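Local coordinates for serine--tRNA ligase (Pyrococcus horikoshii, PDB 2DQ0), which probably charges tRNA(Ser), and also tRNA(Sec), with serine at the expense of ATP, as a homodimeric class II aminoacyl-tRNA synthetase, at residues N326-Y338 with A407-H421. Residues are numbered along the deposited sequence; the frame is centred on the assembly and turned at random.
Sequences NAEELFQELEIPY and AIATSRAIVAILENH. With SSA (5'-O-(N-(L-seryl)-sulfamoyl)adenosine), chain G; SO4 (sulfate ion), chain E.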
ATOM      1  N   ASN A 326     -26.697   3.662  -4.647  1.00 56.63           N
ATOM      2  CA  ASN A 326     -25.847   4.557  -3.871  1.00 53.79           C
ATOM      3  C   ASN A 326     -24.719   5.031  -4.764  1.00 51.51           C
ATOM      4  O   ASN A 326     -24.368   6.204  -4.722  1.00 50.61           O
ATOM      5  CB  ASN A 326     -25.285   3.853  -2.631  1.00 55.27           C
ATOM      6  CG  ASN A 326     -26.311   3.714  -1.520  1.00 55.49           C
ATOM      7  OD1 ASN A 326     -26.068   3.041  -0.528  1.00 55.29           O
ATOM      8  ND2 ASN A 326     -27.459   4.350  -1.686  1.00 45.77           N
ATOM      9  N   ALA A 327     -24.157   4.127  -5.577  1.00 53.00           N
ATOM     10  CA  ALA A 327     -23.078   4.515  -6.499  1.00 47.92           C
ATOM     11  C   ALA A 327     -23.642   5.383  -7.617  1.00 47.77           C
ATOM     12  O   ALA A 327     -23.017   6.360  -8.009  1.00 53.87           O
ATOM     13  CB  ALA A 327     -22.406   3.307  -7.086  1.00 44.73           C
ATOM     14  N   GLU A 328     -24.825   5.036  -8.123  1.00 44.56           N
ATOM     15  CA  GLU A 328     -25.459   5.833  -9.184  1.00 46.06           C
ATOM     16  C   GLU A 328     -25.643   7.286  -8.768  1.00 47.26           C
ATOM     17  O   GLU A 328     -25.451   8.189  -9.581  1.00 46.11           O
ATOM     18  CB  GLU A 328     -26.835   5.266  -9.570  1.00 45.45           C
ATOM     19  CG  GLU A 328     -26.784   3.965 -10.316  1.00 49.95           C
ATOM     20  CD  GLU A 328     -28.139   3.489 -10.770  1.00 56.97           C
ATOM     21  OE1 GLU A 328     -28.775   4.192 -11.586  1.00 58.38           O
ATOM     22  OE2 GLU A 328     -28.563   2.403 -10.317  1.00 65.78           O
ATOM     23  N   GLU A 329     -26.015   7.509  -7.505  1.00 49.80           N
ATOM     24  CA  GLU A 329     -26.232   8.866  -7.016  1.00 48.90           C
ATOM     25  C   GLU A 329     -24.979   9.692  -7.079  1.00 49.26           C
ATOM     26  O   GLU A 329     -25.024  10.868  -7.458  1.00 50.23           O
ATOM     27  CB  GLU A 329     -26.744   8.860  -5.581  1.00 51.64           C
ATOM     28  CG  GLU A 329     -28.238   8.637  -5.441  1.00 71.80           C
ATOM     29  CD  GLU A 329     -28.667   8.582  -3.981  1.00 81.57           C
ATOM     30  OE1 GLU A 329     -28.231   9.465  -3.213  1.00 83.56           O
ATOM     31  OE2 GLU A 329     -29.437   7.667  -3.600  1.00 82.01           O
ATOM     32  N   LEU A 330     -23.855   9.085  -6.706  1.00 46.54           N
ATOM     33  CA  LEU A 330     -22.595   9.809  -6.718  1.00 44.92           C
ATOM     34  C   LEU A 330     -22.252  10.304  -8.104  1.00 45.74           C
ATOM     35  O   LEU A 330     -21.915  11.480  -8.285  1.00 43.61           O
ATOM     36  CB  LEU A 330     -21.459   8.937  -6.189  1.00 47.63           C
ATOM     37  CG  LEU A 330     -21.619   8.565  -4.722  1.00 49.66           C
ATOM     38  CD1 LEU A 330     -20.524   7.590  -4.336  1.00 49.17           C
ATOM     39  CD2 LEU A 330     -21.584   9.830  -3.869  1.00 42.99           C
ATOM     40  N   PHE A 331     -22.342   9.420  -9.090  1.00 42.31           N
ATOM     41  CA  PHE A 331     -22.014   9.831 -10.441  1.00 44.10           C
ATOM     42  C   PHE A 331     -23.002  10.820 -11.025  1.00 44.06           C
ATOM     43  O   PHE A 331     -22.638  11.631 -11.877  1.00 48.70           O
ATOM     44  CB  PHE A 331     -21.807   8.606 -11.322  1.00 38.92           C
ATOM     45  CG  PHE A 331     -20.501   7.912 -11.042  1.00 40.75           C
ATOM     46  CD1 PHE A 331     -19.350   8.239 -11.786  1.00 28.00           C
ATOM     47  CD2 PHE A 331     -20.393   7.004  -9.964  1.00 27.37           C
ATOM     48  CE1 PHE A 331     -18.106   7.679 -11.463  1.00 30.56           C
ATOM     49  CE2 PHE A 331     -19.165   6.437  -9.627  1.00 30.41           C
ATOM     50  CZ  PHE A 331     -18.003   6.771 -10.379  1.00 30.67           C
ATOM     51  N   GLN A 332     -24.246  10.784 -10.560  1.00 43.33           N
ATOM     52  CA  GLN A 332     -25.205  11.775 -11.030  1.00 47.93           C
ATOM     53  C   GLN A 332     -24.791  13.145 -10.463  1.00 45.07           C
ATOM     54  O   GLN A 332     -24.771  14.140 -11.199  1.00 49.77           O
ATOM     55  CB  GLN A 332     -26.624  11.414 -10.611  1.00 46.00           C
ATOM     56  CG  GLN A 332     -27.131  10.175 -11.303  1.00 54.27           C
ATOM     57  CD  GLN A 332     -28.488   9.741 -10.806  1.00 50.09           C
ATOM     58  OE1 GLN A 332     -28.983   8.676 -11.171  1.00 60.80           O
ATOM     59  NE2 GLN A 332     -29.099  10.562  -9.975  1.00 48.51           N
ATOM     60  N   GLU A 333     -24.424  13.208  -9.181  1.00 38.42           N
ATOM     61  CA  GLU A 333     -23.992  14.493  -8.616  1.00 45.96           C
ATOM     62  C   GLU A 333     -22.711  14.978  -9.322  1.00 50.44           C
ATOM     63  O   GLU A 333     -22.495  16.181  -9.515  1.00 54.28           O
ATOM     64  CB  GLU A 333     -23.768  14.377  -7.103  1.00 48.08           C
ATOM     65  CG  GLU A 333     -25.039  13.965  -6.334  1.00 65.66           C
ATOM     66  CD  GLU A 333     -25.072  14.446  -4.880  1.00 65.19           C
ATOM     67  OE1 GLU A 333     -24.858  13.624  -3.957  1.00 62.42           O
ATOM     68  OE2 GLU A 333     -25.316  15.655  -4.671  1.00 65.71           O
ATOM     69  N   LEU A 334     -21.867  14.024  -9.705  1.00 53.57           N
ATOM     70  CA  LEU A 334     -20.623  14.302 -10.402  1.00 50.90           C
ATOM     71  C   LEU A 334     -20.933  14.662 -11.864  1.00 54.14           C
ATOM     72  O   LEU A 334     -20.026  14.962 -12.651  1.00 49.04           O
ATOM     73  CB  LEU A 334     -19.726  13.064 -10.335  1.00 45.75           C
ATOM     74  CG  LEU A 334     -18.501  13.099  -9.425  1.00 43.26           C
ATOM     75  CD1 LEU A 334     -18.618  14.206  -8.445  1.00 37.02           C
ATOM     76  CD2 LEU A 334     -18.330  11.774  -8.732  1.00 35.55           C
ATOM     77  N   GLU A 335     -22.222  14.621 -12.208  1.00 53.45           N
ATOM     78  CA  GLU A 335     -22.706  14.946 -13.550  1.00 51.59           C
ATOM     79  C   GLU A 335     -22.018  14.081 -14.611  1.00 51.24           C
ATOM     80  O   GLU A 335     -21.509  14.590 -15.622  1.00 47.71           O
ATOM     81  CB  GLU A 335     -22.463  16.431 -13.859  1.00 53.29           C
ATOM     82  CG  GLU A 335     -23.044  17.422 -12.850  1.00 62.63           C
ATOM     83  CD  GLU A 335     -22.624  18.866 -13.129  1.00 77.73           C
ATOM     84  OE1 GLU A 335     -22.499  19.670 -12.168  1.00 79.63           O
ATOM     85  OE2 GLU A 335     -22.420  19.205 -14.318  1.00 86.56           O
ATOM     86  N   ILE A 336     -22.005  12.772 -14.379  1.00 44.28           N
ATOM     87  CA  ILE A 336     -21.379  11.857 -15.327  1.00 44.91           C
ATOM     88  C   ILE A 336     -22.409  10.927 -15.954  1.00 45.67           C
ATOM     89  O   ILE A 336     -22.953  10.039 -15.289  1.00 45.51           O
ATOM     90  CB  ILE A 336     -20.270  10.996 -14.661  1.00 44.61           C
ATOM     91  CG1 ILE A 336     -19.196  11.905 -14.042  1.00 47.14           C
ATOM     92  CG2 ILE A 336     -19.613  10.096 -15.716  1.00 42.92           C
ATOM     93  CD1 ILE A 336     -18.399  12.745 -15.066  1.00 44.26           C
ATOM     94  N   PRO A 337     -22.687  11.115 -17.250  1.00 42.05           N
ATOM     95  CA  PRO A 337     -23.673  10.244 -17.893  1.00 45.53           C
ATOM     96  C   PRO A 337     -23.163   8.794 -17.890  1.00 42.20           C
ATOM     97  O   PRO A 337     -21.970   8.540 -17.996  1.00 43.36           O
ATOM     98  CB  PRO A 337     -23.840  10.870 -19.283  1.00 39.35           C
ATOM     99  CG  PRO A 337     -22.471  11.456 -19.557  1.00 52.36           C
ATOM    100  CD  PRO A 337     -22.044  12.031 -18.213  1.00 49.49           C
ATOM    101  N   TYR A 338     -24.078   7.847 -17.748  1.00 46.23           N
ATOM    102  CA  TYR A 338     -23.701   6.446 -17.656  1.00 46.06           C
ATOM    103  C   TYR A 338     -24.876   5.549 -18.003  1.00 51.50           C
ATOM    104  O   TYR A 338     -25.988   6.006 -18.281  1.00 57.24           O
ATOM    105  CB  TYR A 338     -23.258   6.142 -16.216  1.00 38.98           C
ATOM    106  CG  TYR A 338     -24.382   6.240 -15.180  1.00 35.51           C
ATOM    107  CD1 TYR A 338     -25.270   5.185 -14.984  1.00 38.56           C
ATOM    108  CD2 TYR A 338     -24.578   7.407 -14.427  1.00 40.75           C
ATOM    109  CE1 TYR A 338     -26.333   5.278 -14.074  1.00 43.15           C
ATOM    110  CE2 TYR A 338     -25.645   7.516 -13.507  1.00 37.87           C
ATOM    111  CZ  TYR A 338     -26.520   6.446 -13.341  1.00 50.71           C
ATOM    112  OH  TYR A 338     -27.600   6.551 -12.482  1.00 46.19           O
ATOM    113  N   ALA A 407     -18.013   2.696  -4.390  1.00 39.45           N
ATOM    114  CA  ALA A 407     -18.730   3.942  -4.133  1.00 37.45           C
ATOM    115  C   ALA A 407     -17.995   4.763  -5.196  1.00 40.13           C
ATOM    116  O   ALA A 407     -18.577   5.196  -6.172  1.00 45.28           O
ATOM    117  CB  ALA A 407     -18.448   4.481  -2.751  1.00 37.55           C
ATOM    118  N   ILE A 408     -16.694   4.942  -5.016  1.00 40.55           N
ATOM    119  CA  ILE A 408     -15.889   5.647  -6.010  1.00 38.79           C
ATOM    120  C   ILE A 408     -14.449   5.144  -6.070  1.00 41.82           C
ATOM    121  O   ILE A 408     -13.729   5.127  -5.071  1.00 40.71           O
ATOM    122  CB  ILE A 408     -15.783   7.152  -5.750  1.00 32.69           C
ATOM    123  CG1 ILE A 408     -17.115   7.835  -6.014  1.00 36.33           C
ATOM    124  CG2 ILE A 408     -14.694   7.755  -6.661  1.00 38.14           C
ATOM    125  CD1 ILE A 408     -17.069   9.373  -5.785  1.00 34.63           C
ATOM    126  N   ALA A 409     -14.029   4.715  -7.244  1.00 39.28           N
ATOM    127  CA  ALA A 409     -12.650   4.302  -7.395  1.00 37.56           C
ATOM    128  C   ALA A 409     -12.148   5.582  -8.081  1.00 36.24           C
ATOM    129  O   ALA A 409     -12.520   5.866  -9.219  1.00 36.82           O
ATOM    130  CB  ALA A 409     -12.563   3.076  -8.304  1.00 27.78           C
ATOM    131  N   THR A 410     -11.341   6.369  -7.376  1.00 41.60           N
ATOM    132  CA  THR A 410     -10.861   7.660  -7.898  1.00 42.52           C
ATOM    133  C   THR A 410     -10.202   7.623  -9.270  1.00 42.44           C
ATOM    134  O   THR A 410     -10.425   8.510 -10.086  1.00 45.60           O
ATOM    135  CB  THR A 410      -9.891   8.360  -6.912  1.00 39.28           C
ATOM    136  OG1 THR A 410      -8.670   7.628  -6.839  1.00 47.28           O
ATOM    137  CG2 THR A 410     -10.485   8.431  -5.530  1.00 38.56           C
ATOM    138  N   SER A 411      -9.379   6.611  -9.517  1.00 47.49           N
ATOM    139  CA  SER A 411      -8.701   6.458 -10.803  1.00 46.82           C
ATOM    140  C   SER A 411      -9.681   6.729 -11.964  1.00 42.30           C
ATOM    141  O   SER A 411      -9.558   7.714 -12.695  1.00 33.27           O
ATOM    142  CB  SER A 411      -8.159   5.030 -10.922  1.00 50.84           C
ATOM    143  OG  SER A 411      -9.190   4.089 -10.597  1.00 47.14           O
ATOM    144  N   ARG A 412     -10.667   5.856 -12.112  1.00 32.47           N
ATOM    145  CA  ARG A 412     -11.628   6.005 -13.190  1.00 41.12           C
ATOM    146  C   ARG A 412     -12.621   7.129 -13.041  1.00 44.89           C
ATOM    147  O   ARG A 412     -13.218   7.543 -14.032  1.00 49.58           O
ATOM    148  CB  ARG A 412     -12.349   4.690 -13.423  1.00 31.68           C
ATOM    149  CG  ARG A 412     -11.336   3.617 -13.773  1.00 39.57           C
ATOM    150  CD  ARG A 412     -11.971   2.375 -14.239  1.00 39.50           C
ATOM    151  NE  ARG A 412     -10.961   1.474 -14.741  1.00 47.73           N
ATOM    152  CZ  ARG A 412     -11.210   0.254 -15.188  1.00 52.05           C
ATOM    153  NH1 ARG A 412     -10.206  -0.490 -15.638  1.00 46.47           N
ATOM    154  NH2 ARG A 412     -12.457  -0.213 -15.180  1.00 46.25           N
ATOM    155  N   ALA A 413     -12.811   7.629 -11.825  1.00 41.93           N
ATOM    156  CA  ALA A 413     -13.734   8.737 -11.631  1.00 39.94           C
ATOM    157  C   ALA A 413     -13.029   9.969 -12.233  1.00 45.31           C
ATOM    158  O   ALA A 413     -13.634  10.828 -12.899  1.00 35.76           O
ATOM    159  CB  ALA A 413     -13.993   8.939 -10.156  1.00 44.72           C
ATOM    160  N   ILE A 414     -11.724  10.028 -12.015  1.00 37.40           N
ATOM    161  CA  ILE A 414     -10.943  11.129 -12.517  1.00 38.02           C
ATOM    162  C   ILE A 414     -10.961  11.106 -14.041  1.00 44.84           C
ATOM    163  O   ILE A 414     -11.076  12.159 -14.659  1.00 45.03           O
ATOM    164  CB  ILE A 414      -9.481  11.072 -11.959  1.00 43.64           C
ATOM    165  CG1 ILE A 414      -9.475  11.532 -10.498  1.00 33.90           C
ATOM    166  CG2 ILE A 414      -8.530  11.945 -12.789  1.00 30.44           C
ATOM    167  CD1 ILE A 414      -8.098  11.483  -9.863  1.00 28.75           C
ATOM    168  N   VAL A 415     -10.862   9.923 -14.656  1.00 46.69           N
ATOM    169  CA  VAL A 415     -10.891   9.886 -16.116  1.00 50.24           C
ATOM    170  C   VAL A 415     -12.279  10.346 -16.559  1.00 47.15           C
ATOM    171  O   VAL A 415     -12.397  11.225 -17.424  1.00 43.96           O
ATOM    172  CB  VAL A 415     -10.579   8.461 -16.745  1.00 46.01           C
ATOM    173  CG1 VAL A 415      -9.253   7.948 -16.265  1.00 45.10           C
ATOM    174  CG2 VAL A 415     -11.642   7.484 -16.408  1.00 54.72           C
ATOM    175  N   ALA A 416     -13.324   9.798 -15.942  1.00 37.63           N
ATOM    176  CA  ALA A 416     -14.667  10.194 -16.333  1.00 39.64           C
ATOM    177  C   ALA A 416     -14.865  11.707 -16.223  1.00 44.02           C
ATOM    178  O   ALA A 416     -15.470  12.319 -17.113  1.00 46.29           O
ATOM    179  CB  ALA A 416     -15.717   9.454 -15.513  1.00 29.88           C
ATOM    180  N   ILE A 417     -14.335  12.318 -15.162  1.00 43.67           N
ATOM    181  CA  ILE A 417     -14.500  13.754 -14.984  1.00 42.42           C
ATOM    182  C   ILE A 417     -13.716  14.543 -16.014  1.00 45.45           C
ATOM    183  O   ILE A 417     -14.224  15.525 -16.551  1.00 52.29           O
ATOM    184  CB  ILE A 417     -14.111  14.200 -13.547  1.00 46.50           C
ATOM    185  CG1 ILE A 417     -15.156  13.663 -12.564  1.00 45.04           C
ATOM    186  CG2 ILE A 417     -13.991  15.733 -13.454  1.00 25.70           C
ATOM    187  CD1 ILE A 417     -14.876  13.986 -11.125  1.00 43.19           C
ATOM    188  N   LEU A 418     -12.497  14.110 -16.314  1.00 44.56           N
ATOM    189  CA  LEU A 418     -11.679  14.825 -17.300  1.00 45.58           C
ATOM    190  C   LEU A 418     -12.297  14.725 -18.696  1.00 47.42           C
ATOM    191  O   LEU A 418     -12.388  15.714 -19.423  1.00 44.25           O
ATOM    192  CB  LEU A 418     -10.245  14.271 -17.345  1.00 36.75           C
ATOM    193  CG  LEU A 418      -9.331  14.469 -16.130  1.00 43.79           C
ATOM    194  CD1 LEU A 418      -7.960  13.838 -16.359  1.00 26.86           C
ATOM    195  CD2 LEU A 418      -9.183  15.956 -15.889  1.00 35.65           C
ATOM    196  N   GLU A 419     -12.725  13.529 -19.069  1.00 41.73           N
ATOM    197  CA  GLU A 419     -13.283  13.363 -20.386  1.00 45.95           C
ATOM    198  C   GLU A 419     -14.677  13.940 -20.551  1.00 45.48           C
ATOM    199  O   GLU A 419     -14.997  14.441 -21.610  1.00 46.80           O
ATOM    200  CB  GLU A 419     -13.222  11.882 -20.811  1.00 43.80           C
ATOM    201  CG  GLU A 419     -11.808  11.478 -21.277  1.00 37.41           C
ATOM    202  CD  GLU A 419     -11.688  10.080 -21.910  1.00 48.20           C
ATOM    203  OE1 GLU A 419     -12.687   9.556 -22.468  1.00 42.87           O
ATOM    204  OE2 GLU A 419     -10.560   9.516 -21.878  1.00 53.58           O
ATOM    205  N   ASN A 420     -15.481  13.930 -19.499  1.00 48.28           N
ATOM    206  CA  ASN A 420     -16.844  14.444 -19.596  1.00 39.73           C
ATOM    207  C   ASN A 420     -17.025  15.933 -19.344  1.00 48.62           C
ATOM    208  O   ASN A 420     -18.038  16.507 -19.756  1.00 53.99           O
ATOM    209  CB  ASN A 420     -17.755  13.671 -18.650  1.00 34.59           C
ATOM    210  CG  ASN A 420     -18.195  12.347 -19.228  1.00 41.44           C
ATOM    211  OD1 ASN A 420     -18.922  12.306 -20.218  1.00 51.68           O
ATOM    212  ND2 ASN A 420     -17.749  11.252 -18.621  1.00 39.22           N
ATOM    213  N   HIS A 421     -16.063  16.570 -18.679  1.00 42.43           N
ATOM    214  CA  HIS A 421     -16.196  17.991 -18.390  1.00 39.86           C
ATOM    215  C   HIS A 421     -15.109  18.851 -19.037  1.00 44.64           C
ATOM    216  O   HIS A 421     -14.844  19.976 -18.575  1.00 41.08           O
ATOM    217  CB  HIS A 421     -16.209  18.242 -16.874  1.00 36.25           C
ATOM    218  CG  HIS A 421     -17.329  17.564 -16.145  1.00 47.47           C
ATOM    219  ND1 HIS A 421     -18.649  17.908 -16.319  1.00 52.02           N
ATOM    220  CD2 HIS A 421     -17.321  16.589 -15.206  1.00 58.16           C
ATOM    221  CE1 HIS A 421     -19.407  17.183 -15.516  1.00 49.84           C
ATOM    222  NE2 HIS A 421     -18.625  16.374 -14.829  1.00 56.68           N
TER
HETATM  223  N10 SSA G1001     -14.808  -4.854  -4.326  1.00 26.83           N
HETATM  224  CA  SSA G1001     -15.425  -4.720  -5.658  1.00 44.84           C
HETATM  225  CB  SSA G1001     -16.395  -3.570  -5.694  1.00 47.08           C
HETATM  226  OG  SSA G1001     -15.734  -2.300  -5.665  1.00 42.65           O
HETATM  227  C9  SSA G1001     -14.411  -4.495  -6.774  1.00 38.24           C
HETATM  228  O9  SSA G1001     -13.224  -4.306  -6.523  1.00 45.87           O
HETATM  229  N8  SSA G1001     -14.878  -4.534  -8.028  1.00 39.90           N
HETATM  230  S1  SSA G1001     -13.894  -4.256  -9.268  1.00 38.54           S
HETATM  231  O1S SSA G1001     -12.899  -5.318  -9.218  1.00 31.52           O
HETATM  232  O2S SSA G1001     -14.753  -4.110 -10.437  1.00 40.15           O
HETATM  233  O5' SSA G1001     -13.213  -2.890  -8.909  1.00 39.49           O
HETATM  234  C5' SSA G1001     -14.023  -1.753  -8.682  1.00 45.06           C
HETATM  235  C4' SSA G1001     -13.623  -0.602  -9.552  1.00 42.79           C
HETATM  236  O4' SSA G1001     -12.269  -0.198  -9.273  1.00 43.31           O
HETATM  237  C3' SSA G1001     -13.637  -0.799 -11.054  1.00 52.63           C
HETATM  238  O3' SSA G1001     -14.964  -0.726 -11.535  1.00 47.76           O
HETATM  239  C2' SSA G1001     -12.841   0.424 -11.472  1.00 48.39           C
HETATM  240  O2' SSA G1001     -13.539   1.640 -11.351  1.00 42.93           O
HETATM  241  C1' SSA G1001     -11.704   0.377 -10.443  1.00 46.46           C
HETATM  242  N9  SSA G1001     -10.582  -0.474 -10.829  1.00 38.09           N
HETATM  243  C8  SSA G1001     -10.479  -1.855 -10.815  1.00 30.46           C
HETATM  244  N7  SSA G1001      -9.322  -2.299 -11.233  1.00 35.65           N
HETATM  245  C5  SSA G1001      -8.615  -1.143 -11.548  1.00 39.02           C
HETATM  246  C6  SSA G1001      -7.310  -0.925 -12.066  1.00 38.33           C
HETATM  247  N6  SSA G1001      -6.469  -1.913 -12.357  1.00 46.55           N
HETATM  248  N1  SSA G1001      -6.899   0.366 -12.255  1.00 42.79           N
HETATM  249  C2  SSA G1001      -7.754   1.366 -11.947  1.00 36.62           C
HETATM  250  N3  SSA G1001      -9.012   1.281 -11.458  1.00 44.26           N
HETATM  251  C4  SSA G1001      -9.383  -0.010 -11.295  1.00 32.52           C
HETATM  252  S   SO4 E2005     -12.491  -2.966 -18.127  1.00110.66           S
HETATM  253  O1  SO4 E2005     -11.746  -3.685 -17.064  1.00107.66           O
HETATM  254  O2  SO4 E2005     -12.957  -3.922 -19.156  1.00112.52           O
HETATM  255  O3  SO4 E2005     -11.596  -1.983 -18.762  1.00109.47           O
HETATM  256  O4  SO4 E2005     -13.658  -2.266 -17.546  1.00103.74           O
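In the class II catalytic core, helix 316-333 packs against the motif 3 region, strand 408-409 and helix 410-420, through L330 and F331, and the turn that follows it adds L334 and I336. L330 lays CD1 3.8 Å from CG1 of I408, while L334 and I408 meet tip to tip, CD2 to CD1. The F331 ring presents its edge, not its face, to the carbonyl of A407, with CE2 3.7 Å from that O. A413, with a lone methyl, takes the end of the F331 ring, and A416 is small enough to let I336 come close to the helix backbone.

Past the helix, E335 has positive phi (56°) in a Schellman motif, and the chain turns back over the last turns of helix 410-420. There I336, with CG1 anti to its carbonyl carbon (chi1 -58°), sends CD1 to within 3.6 Å of A416 O and the same distance from H421 NE2, and packs CG2 on A416 CB. H421 closes this end: NE2 donates to L334 O (2.9 Å, 158°), which lies in the plane of the ring, a bond that helps to hold the rotation of the imidazole. The N420 amide lies against P337, OD1 3.7 Å from CG; its ND2 reaches back to A416 O and also bonds W361 O, so the buried ND2 is satisfied. A416 O takes N420 N from the opposite face.

At the other end of helix 410-420, S411 OG bonds N3 of the adenine (2.9 Å), and C4 of the adenine sits over one face of the R412 guanidinium, offset toward its rim; F297 O and E370 O, as acceptors, hold the arginine. This strand-to-helix unit, with an arginine in the first turn of its helix lying against the adenine, is typical of motif 3 in class II synthetases.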